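Local coordinates for substrate binding periplasmic protein (Ralstonia solanacearum, PDB 3LOP), which probably captures leucine or a similar amino acid in the periplasm, closing two lobes around it, as other periplasmic binding proteins of its family do, at residues A19-A24 and A204-A209; Q126-K131 and A251-N256; I172-S177 and L193-Q198; R301-K306 and E310-A315. All coordinates share one frame; numbering follows the deposited sequence.

Interaction 1: residues A19-A24 and A204-A209; sequences AVTGRA and ATAEPA
Thr21 and Ala206 face each other across the gap between two helix starts, and the threonine side chain can be followed outward from its helix. CB carries two branches. The methyl CG2 is anti to the backbone N and makes no close contact with 204-209, whereas OG1, anti to the carbonyl carbon (chi1 -66°), reaches across. There OG1 lies 3.9 Å from the Ala206 methyl CB, a van der Waals approach, and 2.8 Å from a water molecule. The same water accepts a hydrogen bond from the Ala206 backbone N at 2.9 Å, an amide at the opening of its helix. One water thus joins the threonine hydroxyl to a helix N-terminus without any direct bond between the segments. The preceding residue, Val20, adds its CG1 methyl, 4.2 Å from Ala206 CB, so Ala206 CB is met by both Val20 and Thr21. Thr205 touches the bound leucine, which lies about 4 Å from the Thr21 side chain; the backbone N of Thr205 is hydrogen-bonded to Tyr178 OH. The contact bridges the ligand cleft: helix 19-38 follows strand 6-12 of one parallel sheet, helix 206-218 follows strand 199-203 of the other, and Arg285 of helix 284-303 packs against Thr21.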
loop_
_atom_site.group_PDB
_atom_site.type_symbol
_atom_site.label_atom_id
_atom_site.label_comp_id
_atom_site.label_asym_id
_atom_site.label_seq_id
_atom_site.Cartn_x
_atom_site.Cartn_y
_atom_site.Cartn_z
ATOM N N ALA A 19 5.926 10.458 -5.402
ATOM C CA ALA A 19 6.220 9.939 -6.736
ATOM C C ALA A 19 6.802 8.529 -6.746
ATOM O O ALA A 19 6.417 7.701 -7.572
ATOM C CB ALA A 19 7.164 10.893 -7.464
ATOM N N VAL A 20 7.727 8.247 -5.836
ATOM C CA VAL A 20 8.345 6.928 -5.794
ATOM C C VAL A 20 7.304 5.827 -5.606
ATOM O O VAL A 20 7.362 4.783 -6.258
ATOM C CB VAL A 20 9.398 6.843 -4.663
ATOM C CG1 VAL A 20 8.739 7.050 -3.311
ATOM C CG2 VAL A 20 10.118 5.507 -4.726
ATOM N N THR A 21 6.341 6.076 -4.726
ATOM C CA THR A 21 5.289 5.108 -4.447
ATOM C C THR A 21 4.304 4.971 -5.609
ATOM O O THR A 21 3.991 3.855 -6.038
ATOM C CB THR A 21 4.533 5.492 -3.162
ATOM O OG1 THR A 21 5.424 5.381 -2.043
ATOM C CG2 THR A 21 3.337 4.580 -2.944
ATOM N N GLY A 22 3.825 6.101 -6.118
ATOM C CA GLY A 22 2.884 6.066 -7.224
ATOM C C GLY A 22 3.468 5.426 -8.471
ATOM O O GLY A 22 2.801 4.632 -9.136
ATOM N N ARG A 23 4.710 5.771 -8.795
ATOM C CA ARG A 23 5.357 5.213 -9.977
ATOM C C ARG A 23 5.481 3.700 -9.864
ATOM O O ARG A 23 5.307 2.987 -10.851
ATOM C CB ARG A 23 6.749 5.817 -10.166
ATOM C CG ARG A 23 6.763 7.304 -10.450
ATOM C CD ARG A 23 8.188 7.821 -10.382
ATOM N NE ARG A 23 8.245 9.277 -10.411
ATOM C CZ ARG A 23 9.314 9.984 -10.064
ATOM N NH1 ARG A 23 10.417 9.367 -9.661
ATOM N NH2 ARG A 23 9.279 11.307 -10.108
ATOM N N ALA A 24 5.778 3.208 -8.663
ATOM C CA ALA A 24 5.932 1.770 -8.449
ATOM C C ALA A 24 4.610 1.023 -8.610
ATOM O O ALA A 24 4.563 -0.039 -9.235
ATOM C CB ALA A 24 6.514 1.504 -7.069
ATOM N N ALA A 204 3.755 6.956 8.585
ATOM C CA ALA A 204 4.081 7.916 7.546
ATOM C C ALA A 204 4.247 7.298 6.171
ATOM O O ALA A 204 4.147 6.082 5.995
ATOM C CB ALA A 204 5.364 8.630 7.930
ATOM N N THR A 205 4.501 8.163 5.195
ATOM C CA THR A 205 4.723 7.735 3.825
ATOM C C THR A 205 6.224 7.561 3.613
ATOM O O THR A 205 7.030 7.927 4.468
ATOM C CB THR A 205 4.147 8.756 2.829
ATOM O OG1 THR A 205 4.646 10.062 3.140
ATOM C CG2 THR A 205 2.622 8.765 2.913
ATOM N N ALA A 206 6.591 7.004 2.464
ATOM C CA ALA A 206 7.982 6.713 2.140
ATOM C C ALA A 206 9.036 7.795 2.356
ATOM O O ALA A 206 9.995 7.580 3.103
ATOM C CB ALA A 206 8.065 6.196 0.706
ATOM N N GLU A 207 8.871 8.949 1.715
ATOM C CA GLU A 207 9.868 10.012 1.829
ATOM C C GLU A 207 10.067 10.556 3.241
ATOM O O GLU A 207 11.198 10.630 3.720
ATOM C CB GLU A 207 9.555 11.155 0.859
ATOM C CG GLU A 207 10.642 12.223 0.831
ATOM C CD GLU A 207 10.450 13.242 -0.277
ATOM O OE1 GLU A 207 9.379 13.882 -0.326
ATOM O OE2 GLU A 207 11.376 13.405 -1.098
ATOM N N PRO A 208 8.983 10.964 3.922
ATOM C CA PRO A 208 9.195 11.474 5.280
ATOM C C PRO A 208 9.763 10.393 6.201
ATOM O O PRO A 208 10.578 10.678 7.076
ATOM C CB PRO A 208 7.800 11.951 5.700
ATOM C CG PRO A 208 6.867 11.156 4.827
ATOM C CD PRO A 208 7.583 11.144 3.504
ATOM N N ALA A 209 9.342 9.150 5.996
ATOM C CA ALA A 209 9.848 8.056 6.817
ATOM C C ALA A 209 11.361 7.933 6.632
ATOM O O ALA A 209 12.105 7.815 7.606
ATOM C CB ALA A 209 9.166 6.743 6.430
HETATM O O HOH W 1 4.657 5.881 0.604
#

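Interaction 2: residues Q126-K131 and A251-N256; sequences QQEIDK and ALVMPN
Two first torsions bring Glu128 against Ala251 and Val253. In Glu128, CG stands beside the backbone N, anti to the carbonyl carbon (chi1 -69°), and the chain then runs extended (chi2 -175°); in Val253 the branch CG1 takes the equivalent place (chi1 -62°). The glutamate's aliphatic part thereby lies over two small apolar groups. Its CG is 3.8 Å from the Ala251 methyl CB and 4.0 Å from Val253 CG1, the glutamate and valine side chains crossing at about a right angle. Glu128 CB also rests on the Ala251 methyl, at 3.9 Å. Beyond this aliphatic stem the carboxylate turns to polar partners. A water lies 2.9 Å from OE1 and accepts from the Ala251 backbone N, also at 2.9 Å, so it links helix 125-138 to the end of strand 249-252. The other oxygen, OE2, is hydrogen-bonded to Ser229 OG. All three touching residues are buried, and the acid lies roughly 6 Å from the bound magnesium ion. A carboxylate in such a place is costly unless its oxygens are engaged; the water and Ser229 are among the partners that engage them, and the nearby cation would probably favour the negative charge, while the methyl contacts themselves are purely apolar.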
loop_
_atom_site.group_PDB
_atom_site.type_symbol
_atom_site.label_atom_id
_atom_site.label_comp_id
_atom_site.label_asym_id
_atom_site.label_seq_id
_atom_site.Cartn_x
_atom_site.Cartn_y
_atom_site.Cartn_z
ATOM N N GLN A 126 -4.594 -1.650 10.974
ATOM C CA GLN A 126 -4.860 -2.084 12.340
ATOM C C GLN A 126 -4.276 -3.472 12.582
ATOM O O GLN A 126 -3.750 -3.747 13.657
ATOM C CB GLN A 126 -6.362 -2.092 12.628
ATOM C CG GLN A 126 -6.699 -2.280 14.110
ATOM C CD GLN A 126 -6.088 -1.202 14.992
ATOM O OE1 GLN A 126 -6.326 -0.009 14.790
ATOM N NE2 GLN A 126 -5.297 -1.617 15.978
ATOM N N GLN A 127 -4.363 -4.347 11.584
ATOM C CA GLN A 127 -3.799 -5.682 11.728
ATOM C C GLN A 127 -2.284 -5.571 11.862
ATOM O O GLN A 127 -1.677 -6.276 12.666
ATOM C CB GLN A 127 -4.144 -6.563 10.524
ATOM C CG GLN A 127 -5.614 -6.915 10.398
ATOM C CD GLN A 127 -5.871 -7.880 9.255
ATOM O OE1 GLN A 127 -5.611 -9.081 9.369
ATOM N NE2 GLN A 127 -6.361 -7.357 8.140
ATOM N N GLU A 128 -1.680 -4.686 11.069
ATOM C CA GLU A 128 -0.236 -4.468 11.107
ATOM C C GLU A 128 0.180 -3.950 12.482
ATOM O O GLU A 128 1.132 -4.448 13.089
ATOM C CB GLU A 128 0.188 -3.432 10.060
ATOM C CG GLU A 128 0.068 -3.861 8.607
ATOM C CD GLU A 128 0.619 -2.801 7.666
ATOM O OE1 GLU A 128 1.777 -2.379 7.871
ATOM O OE2 GLU A 128 -0.096 -2.388 6.728
ATOM N N ILE A 129 -0.541 -2.942 12.962
ATOM C CA ILE A 129 -0.256 -2.331 14.252
ATOM C C ILE A 129 -0.421 -3.325 15.398
ATOM O O ILE A 129 0.443 -3.422 16.271
ATOM C CB ILE A 129 -1.152 -1.091 14.473
ATOM C CG1 ILE A 129 -0.775 -0.010 13.454
ATOM C CG2 ILE A 129 -0.994 -0.568 15.893
ATOM C CD1 ILE A 129 -1.698 1.195 13.443
ATOM N N ASP A 130 -1.521 -4.070 15.396
ATOM C CA ASP A 130 -1.740 -5.059 16.446
ATOM C C ASP A 130 -0.570 -6.033 16.511
ATOM O O ASP A 130 -0.002 -6.274 17.576
ATOM C CB ASP A 130 -3.025 -5.857 16.191
ATOM C CG ASP A 130 -4.277 -5.061 16.487
ATOM O OD1 ASP A 130 -4.218 -4.145 17.334
ATOM O OD2 ASP A 130 -5.330 -5.365 15.885
ATOM N N LYS A 131 -0.205 -6.592 15.364
ATOM C CA LYS A 131 0.879 -7.563 15.317
ATOM C C LYS A 131 2.230 -6.997 15.757
ATOM O O LYS A 131 2.908 -7.591 16.595
ATOM C CB LYS A 131 0.986 -8.152 13.908
ATOM C CG LYS A 131 1.503 -9.585 13.869
ATOM C CD LYS A 131 1.372 -10.177 12.474
ATOM C CE LYS A 131 1.829 -11.625 12.436
ATOM N NZ LYS A 131 1.019 -12.483 13.341
ATOM N N ALA A 251 5.519 -5.269 8.830
ATOM C CA ALA A 251 4.516 -6.310 8.704
ATOM C C ALA A 251 4.355 -6.581 7.215
ATOM O O ALA A 251 4.085 -5.669 6.436
ATOM C CB ALA A 251 3.191 -5.854 9.309
ATOM N N LEU A 252 4.551 -7.833 6.822
ATOM C CA LEU A 252 4.424 -8.234 5.428
ATOM C C LEU A 252 2.951 -8.491 5.116
ATOM O O LEU A 252 2.316 -9.311 5.779
ATOM C CB LEU A 252 5.222 -9.517 5.184
ATOM C CG LEU A 252 6.729 -9.471 5.452
ATOM C CD1 LEU A 252 7.291 -10.887 5.550
ATOM C CD2 LEU A 252 7.403 -8.695 4.347
ATOM N N VAL A 253 2.413 -7.789 4.121
ATOM C CA VAL A 253 1.017 -7.967 3.723
ATOM C C VAL A 253 0.931 -8.318 2.236
ATOM O O VAL A 253 -0.154 -8.446 1.668
ATOM C CB VAL A 253 0.176 -6.701 4.012
ATOM C CG1 VAL A 253 0.173 -6.421 5.506
ATOM C CG2 VAL A 253 0.720 -5.508 3.244
HETATM N N MSE A 254 2.099 -8.474 1.625
HETATM C CA MSE A 254 2.228 -8.825 0.214
HETATM C C MSE A 254 3.359 -9.836 0.064
HETATM O O MSE A 254 4.189 -9.982 0.964
HETATM C CB MSE A 254 2.591 -7.587 -0.611
HETATM C CG MSE A 254 1.446 -6.653 -0.949
HETATM SE SE MSE A 254 0.286 -7.408 -2.289
HETATM C CE MSE A 254 -1.410 -7.006 -1.463
ATOM N N PRO A 255 3.397 -10.561 -1.065
ATOM C CA PRO A 255 4.475 -11.532 -1.269
ATOM C C PRO A 255 5.793 -10.757 -1.156
ATOM O O PRO A 255 5.915 -9.645 -1.675
ATOM C CB PRO A 255 4.211 -12.036 -2.683
ATOM C CG PRO A 255 2.712 -12.014 -2.757
ATOM C CD PRO A 255 2.369 -10.685 -2.115
ATOM N N ASN A 256 6.772 -11.347 -0.479
ATOM C CA ASN A 256 8.064 -10.706 -0.259
ATOM C C ASN A 256 8.999 -10.769 -1.462
ATOM O O ASN A 256 9.402 -11.848 -1.881
ATOM C CB ASN A 256 8.726 -11.361 0.959
ATOM C CG ASN A 256 10.074 -10.758 1.304
ATOM O OD1 ASN A 256 10.496 -9.757 0.731
ATOM N ND2 ASN A 256 10.757 -11.374 2.264
HETATM O O HOH W 2 4.606 -2.737 7.879
#

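Interaction 3: residues I172-S177 and L193-Q198; sequences ITAMAS and LAADVQ
Next to the pairs Thr173-Val197 and Ala174-Ala195, the carboxamide oxygen OE1 of Gln198 is gripped by two backbone N-H groups, those of Thr142 and Arg143, which ties the end of 193-198 to the loop ahead of strand 144-149. The contact with 172-177 is itself apolar. The methyls of Ala174 and Ala195 point at each other and close to 3.6 Å between their CB atoms, a close methyl-to-methyl fit. One step along, Thr173 and Val197 run alongside one another with their ends pointing opposite ways. With Thr173 OG1 beside the backbone N (chi1 -69°), CG2 falls anti to that N and comes to 3.9 Å from Val197 CG1, and Thr173 CB lies 4.1 Å from the same methyl. Between Ala195 and Val197 the chain makes an inverse gamma turn centred on Asp196, with a weak bond of 3.0 Å from Val197 N to Ala195 O; the turn lets both flanking side chains face the strand. The segments belong to a beta-alpha-beta unit in which strand 174-178, at the sheet edge, is followed by helix 186-194 and then strand 199-203, with strand 144-149 lying between the two strands. No hydrogen bond joins the segments directly: the contact is dispersive, the edge strand being held by backbone bonds to strand 144-149 and the loop by Gln198 with Thr142 and Arg143.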
loop_
_atom_site.group_PDB
_atom_site.type_symbol
_atom_site.label_atom_id
_atom_site.label_comp_id
_atom_site.label_asym_id
_atom_site.label_seq_id
_atom_site.Cartn_x
_atom_site.Cartn_y
_atom_site.Cartn_z
ATOM N N ILE A 172 0.941 5.814 24.522
ATOM C CA ILE A 172 2.039 6.387 23.753
ATOM C C ILE A 172 2.843 7.343 24.629
ATOM O O ILE A 172 2.275 8.174 25.339
ATOM C CB ILE A 172 1.503 7.138 22.518
ATOM C CG1 ILE A 172 0.830 6.140 21.571
ATOM C CG2 ILE A 172 2.637 7.873 21.810
ATOM C CD1 ILE A 172 0.123 6.788 20.400
ATOM N N THR A 173 4.166 7.214 24.579
ATOM C CA THR A 173 5.054 8.056 25.374
ATOM C C THR A 173 5.266 9.427 24.749
ATOM O O THR A 173 5.325 10.437 25.451
ATOM C CB THR A 173 6.428 7.379 25.569
ATOM O OG1 THR A 173 6.277 6.246 26.431
ATOM C CG2 THR A 173 7.431 8.349 26.181
ATOM N N ALA A 174 5.384 9.460 23.427
ATOM C CA ALA A 174 5.599 10.713 22.718
ATOM C C ALA A 174 5.155 10.576 21.274
ATOM O O ALA A 174 5.217 9.493 20.699
ATOM C CB ALA A 174 7.077 11.093 22.771
HETATM N N MSE A 175 4.689 11.678 20.695
HETATM C CA MSE A 175 4.266 11.671 19.307
HETATM C C MSE A 175 4.679 12.977 18.647
HETATM O O MSE A 175 4.782 14.016 19.304
HETATM C CB MSE A 175 2.748 11.465 19.191
HETATM C CG MSE A 175 1.895 12.508 19.887
HETATM SE SE MSE A 175 0.001 12.155 19.650
HETATM C CE MSE A 175 -0.193 10.731 20.937
ATOM N N ALA A 176 4.937 12.909 17.349
ATOM C CA ALA A 176 5.353 14.074 16.580
ATOM C C ALA A 176 4.818 13.927 15.164
ATOM O O ALA A 176 4.824 12.835 14.598
ATOM C CB ALA A 176 6.870 14.176 16.562
ATOM N N SER A 177 4.373 15.040 14.590
ATOM C CA SER A 177 3.802 15.027 13.252
ATOM C C SER A 177 4.643 15.725 12.192
ATOM O O SER A 177 5.652 16.359 12.489
ATOM C CB SER A 177 2.426 15.687 13.287
ATOM O OG SER A 177 2.546 17.071 13.579
ATOM N N LEU A 193 13.853 12.628 19.353
ATOM C CA LEU A 193 15.217 12.397 19.819
ATOM C C LEU A 193 15.260 12.677 21.319
ATOM O O LEU A 193 15.945 11.986 22.076
ATOM C CB LEU A 193 16.201 13.336 19.116
ATOM C CG LEU A 193 16.812 12.908 17.783
ATOM C CD1 LEU A 193 17.585 14.076 17.186
ATOM C CD2 LEU A 193 17.734 11.710 17.998
ATOM N N ALA A 194 14.520 13.701 21.733
ATOM C CA ALA A 194 14.456 14.110 23.132
ATOM C C ALA A 194 13.611 13.173 23.988
ATOM O O ALA A 194 13.782 13.118 25.205
ATOM C CB ALA A 194 13.909 15.533 23.229
ATOM N N ALA A 195 12.700 12.441 23.355
ATOM C CA ALA A 195 11.838 11.515 24.083
ATOM C C ALA A 195 12.608 10.267 24.494
ATOM O O ALA A 195 13.451 9.770 23.748
ATOM C CB ALA A 195 10.636 11.136 23.223
ATOM N N ASP A 196 12.314 9.762 25.687
ATOM C CA ASP A 196 12.985 8.576 26.203
ATOM C C ASP A 196 12.235 7.331 25.740
ATOM O O ASP A 196 11.637 6.612 26.540
ATOM C CB ASP A 196 13.037 8.651 27.733
ATOM C CG ASP A 196 13.819 7.513 28.346
ATOM O OD1 ASP A 196 14.834 7.099 27.750
ATOM O OD2 ASP A 196 13.428 7.044 29.435
ATOM N N VAL A 197 12.284 7.074 24.437
ATOM C CA VAL A 197 11.578 5.938 23.861
ATOM C C VAL A 197 12.456 4.760 23.449
ATOM O O VAL A 197 13.603 4.933 23.038
ATOM C CB VAL A 197 10.742 6.388 22.642
ATOM C CG1 VAL A 197 9.651 7.348 23.096
ATOM C CG2 VAL A 197 11.636 7.064 21.610
ATOM N N GLN A 198 11.896 3.561 23.564
ATOM C CA GLN A 198 12.605 2.332 23.212
ATOM C C GLN A 198 12.312 1.931 21.776
ATOM O O GLN A 198 13.073 1.188 21.161
ATOM C CB GLN A 198 12.180 1.198 24.145
ATOM C CG GLN A 198 12.537 1.442 25.600
ATOM C CD GLN A 198 11.688 0.627 26.548
ATOM O OE1 GLN A 198 10.462 0.596 26.431
ATOM N NE2 GLN A 198 12.333 -0.031 27.507
#

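Interaction 4: residues R301-K306 and E310-A315; sequences RRAGPK and EQVRHA
A tight connection between helix 284-303 and helix 309-317 brings Ala303 against Gln311, Val312 and Ala315. The first helix ends at Gly304, whose positive phi of 89° turns the chain out of the helix. Ala303 CB then fits onto the second helix, 4.0 Å from Gln311 CB and 4.1 Å from the Val312 methyl CG2. The preceding residue, Arg302, meets Ala315 through its CB, 4.2 Å from Ala315 CB. Around this small apolar patch, water does the polar work. One water donates both protons, to Ala303 O at 2.9 Å and to Pro305 O at 2.7 Å, and takes a weak bond from Gln311 NE2. Another donates to Lys306 O and to Gln311 OE1, each at 2.6 Å, so the amide of Gln311 is held from both its ends; OE1 also accepts from Thr308 N. Extension of the Gln311 chain beyond CG carries the amide to the carbonyls of the connection. A third water receives a bond from Arg302 NH1 and gives one to Ala315 O at 2.7 Å, while Arg302 NE is salt-bridged to Glu298. Leu296 and Ala299 of the first helix pack further on Val312 and Ala315. Across the segments no direct hydrogen bond is made: small aliphatic groups meet where the helices approach, and the carbonyls of Ala303, at the helix end, and of Pro305 and Lys306 in the connection accept from waters that Gln311 also binds.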
loop_
_atom_site.group_PDB
_atom_site.type_symbol
_atom_site.label_atom_id
_atom_site.label_comp_id
_atom_site.label_asym_id
_atom_site.label_seq_id
_atom_site.Cartn_x
_atom_site.Cartn_y
_atom_site.Cartn_z
ATOM N N ARG A 301 -12.190 -11.336 -16.306
ATOM C CA ARG A 301 -12.296 -12.598 -17.028
ATOM C C ARG A 301 -13.626 -13.279 -16.714
ATOM O O ARG A 301 -14.312 -13.764 -17.614
ATOM C CB ARG A 301 -11.143 -13.529 -16.641
ATOM C CG ARG A 301 -11.084 -14.806 -17.471
ATOM C CD ARG A 301 -10.013 -15.758 -16.958
ATOM N NE ARG A 301 -10.386 -16.358 -15.680
ATOM C CZ ARG A 301 -11.383 -17.226 -15.525
ATOM N NH1 ARG A 301 -12.110 -17.599 -16.570
ATOM N NH2 ARG A 301 -11.657 -17.717 -14.324
ATOM N N ARG A 302 -13.986 -13.308 -15.435
ATOM C CA ARG A 302 -15.232 -13.931 -15.007
ATOM C C ARG A 302 -16.465 -13.164 -15.469
ATOM O O ARG A 302 -17.550 -13.739 -15.593
ATOM C CB ARG A 302 -15.259 -14.060 -13.481
ATOM C CG ARG A 302 -14.178 -14.960 -12.912
ATOM C CD ARG A 302 -14.355 -15.115 -11.413
ATOM N NE ARG A 302 -13.320 -15.951 -10.816
ATOM C CZ ARG A 302 -13.402 -16.488 -9.602
ATOM N NH1 ARG A 302 -14.478 -16.279 -8.851
ATOM N NH2 ARG A 302 -12.412 -17.238 -9.138
ATOM N N ALA A 303 -16.299 -11.871 -15.728
ATOM C CA ALA A 303 -17.410 -11.030 -16.164
ATOM C C ALA A 303 -17.885 -11.355 -17.576
ATOM O O ALA A 303 -18.977 -10.946 -17.975
ATOM C CB ALA A 303 -17.022 -9.563 -16.065
ATOM N N GLY A 304 -17.063 -12.074 -18.335
ATOM C CA GLY A 304 -17.450 -12.448 -19.685
ATOM C C GLY A 304 -17.068 -11.446 -20.758
ATOM O O GLY A 304 -16.526 -10.387 -20.457
ATOM N N PRO A 305 -17.341 -11.763 -22.035
ATOM C CA PRO A 305 -17.027 -10.893 -23.173
ATOM C C PRO A 305 -17.655 -9.508 -23.053
ATOM O O PRO A 305 -18.754 -9.362 -22.517
ATOM C CB PRO A 305 -17.581 -11.674 -24.362
ATOM C CG PRO A 305 -17.396 -13.091 -23.934
ATOM C CD PRO A 305 -17.882 -13.049 -22.504
ATOM N N LYS A 306 -16.947 -8.502 -23.562
ATOM C CA LYS A 306 -17.413 -7.118 -23.530
ATOM C C LYS A 306 -18.068 -6.815 -22.187
ATOM O O LYS A 306 -19.212 -6.363 -22.130
ATOM C CB LYS A 306 -18.415 -6.883 -24.662
ATOM C CG LYS A 306 -17.876 -7.230 -26.042
ATOM C CD LYS A 306 -18.916 -6.976 -27.121
ATOM C CE LYS A 306 -18.373 -7.314 -28.502
ATOM N NZ LYS A 306 -19.365 -7.023 -29.576
ATOM N N GLU A 310 -20.813 -2.887 -14.297
ATOM C CA GLU A 310 -21.674 -3.634 -13.384
ATOM C C GLU A 310 -21.274 -5.105 -13.288
ATOM O O GLU A 310 -21.240 -5.674 -12.199
ATOM C CB GLU A 310 -23.134 -3.519 -13.841
ATOM C CG GLU A 310 -24.115 -4.446 -13.131
ATOM C CD GLU A 310 -24.073 -4.320 -11.619
ATOM O OE1 GLU A 310 -24.026 -3.178 -11.114
ATOM O OE2 GLU A 310 -24.100 -5.366 -10.937
ATOM N N GLN A 311 -20.969 -5.721 -14.426
ATOM C CA GLN A 311 -20.578 -7.124 -14.433
ATOM C C GLN A 311 -19.249 -7.341 -13.718
ATOM O O GLN A 311 -19.063 -8.340 -13.027
ATOM C CB GLN A 311 -20.488 -7.645 -15.868
ATOM C CG GLN A 311 -21.834 -7.742 -16.565
ATOM C CD GLN A 311 -21.704 -8.180 -18.007
ATOM O OE1 GLN A 311 -21.028 -7.531 -18.805
ATOM N NE2 GLN A 311 -22.353 -9.287 -18.351
ATOM N N VAL A 312 -18.326 -6.403 -13.880
ATOM C CA VAL A 312 -17.032 -6.522 -13.226
ATOM C C VAL A 312 -17.209 -6.370 -11.714
ATOM O O VAL A 312 -16.594 -7.092 -10.934
ATOM C CB VAL A 312 -16.043 -5.462 -13.772
ATOM C CG1 VAL A 312 -14.761 -5.462 -12.956
ATOM C CG2 VAL A 312 -15.731 -5.766 -15.233
ATOM N N ARG A 313 -18.060 -5.436 -11.300
ATOM C CA ARG A 313 -18.317 -5.230 -9.876
ATOM C C ARG A 313 -18.890 -6.523 -9.298
ATOM O O ARG A 313 -18.462 -7.006 -8.251
ATOM C CB ARG A 313 -19.330 -4.099 -9.681
ATOM C CG ARG A 313 -19.630 -3.775 -8.224
ATOM C CD ARG A 313 -20.926 -2.992 -8.095
ATOM N NE ARG A 313 -22.073 -3.805 -8.492
ATOM C CZ ARG A 313 -22.505 -4.867 -7.817
ATOM N NH1 ARG A 313 -21.890 -5.247 -6.705
ATOM N NH2 ARG A 313 -23.547 -5.558 -8.260
ATOM N N HIS A 314 -19.863 -7.080 -10.007
ATOM C CA HIS A 314 -20.521 -8.308 -9.595
ATOM C C HIS A 314 -19.495 -9.428 -9.424
ATOM O O HIS A 314 -19.486 -10.129 -8.412
ATOM C CB HIS A 314 -21.556 -8.684 -10.654
ATOM C CG HIS A 314 -22.489 -9.773 -10.235
ATOM N ND1 HIS A 314 -22.075 -11.070 -10.031
ATOM C CD2 HIS A 314 -23.821 -9.760 -9.999
ATOM C CE1 HIS A 314 -23.113 -11.809 -9.688
ATOM N NE2 HIS A 314 -24.186 -11.039 -9.661
ATOM N N ALA A 315 -18.620 -9.577 -10.415
ATOM C CA ALA A 315 -17.593 -10.609 -10.379
ATOM C C ALA A 315 -16.668 -10.432 -9.176
ATOM O O ALA A 315 -16.292 -11.400 -8.521
ATOM C CB ALA A 315 -16.788 -10.581 -11.676
HETATM O O HOH W 3 -16.364 -14.035 -9.274
HETATM O O HOH W 4 -20.253 -10.507 -20.533
HETATM O O HOH W 5 -21.566 -7.301 -21.379
#

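How the interactions relate
Interactions 1 and 2 are buried and lie in the middle of the protein near the bound leucine and magnesium, their centres 18 Å apart; in each, a side chain lies against a methyl and one water joins its oxygen to a backbone N. Interaction 1 spans the ligand cleft, whereas interaction 2 sets a helix against a strand and its following loop. Interaction 3 is a surface contact and interaction 4 partly buried, 50 Å apart between centres and on opposite sides of the chain's centre. Both join parts close in sequence, yet interaction 3 is methyl against methyl, while interaction 4 adds several waters. Helix 284-303 forms part of interaction 4, and its Arg285 also flanks interaction 1.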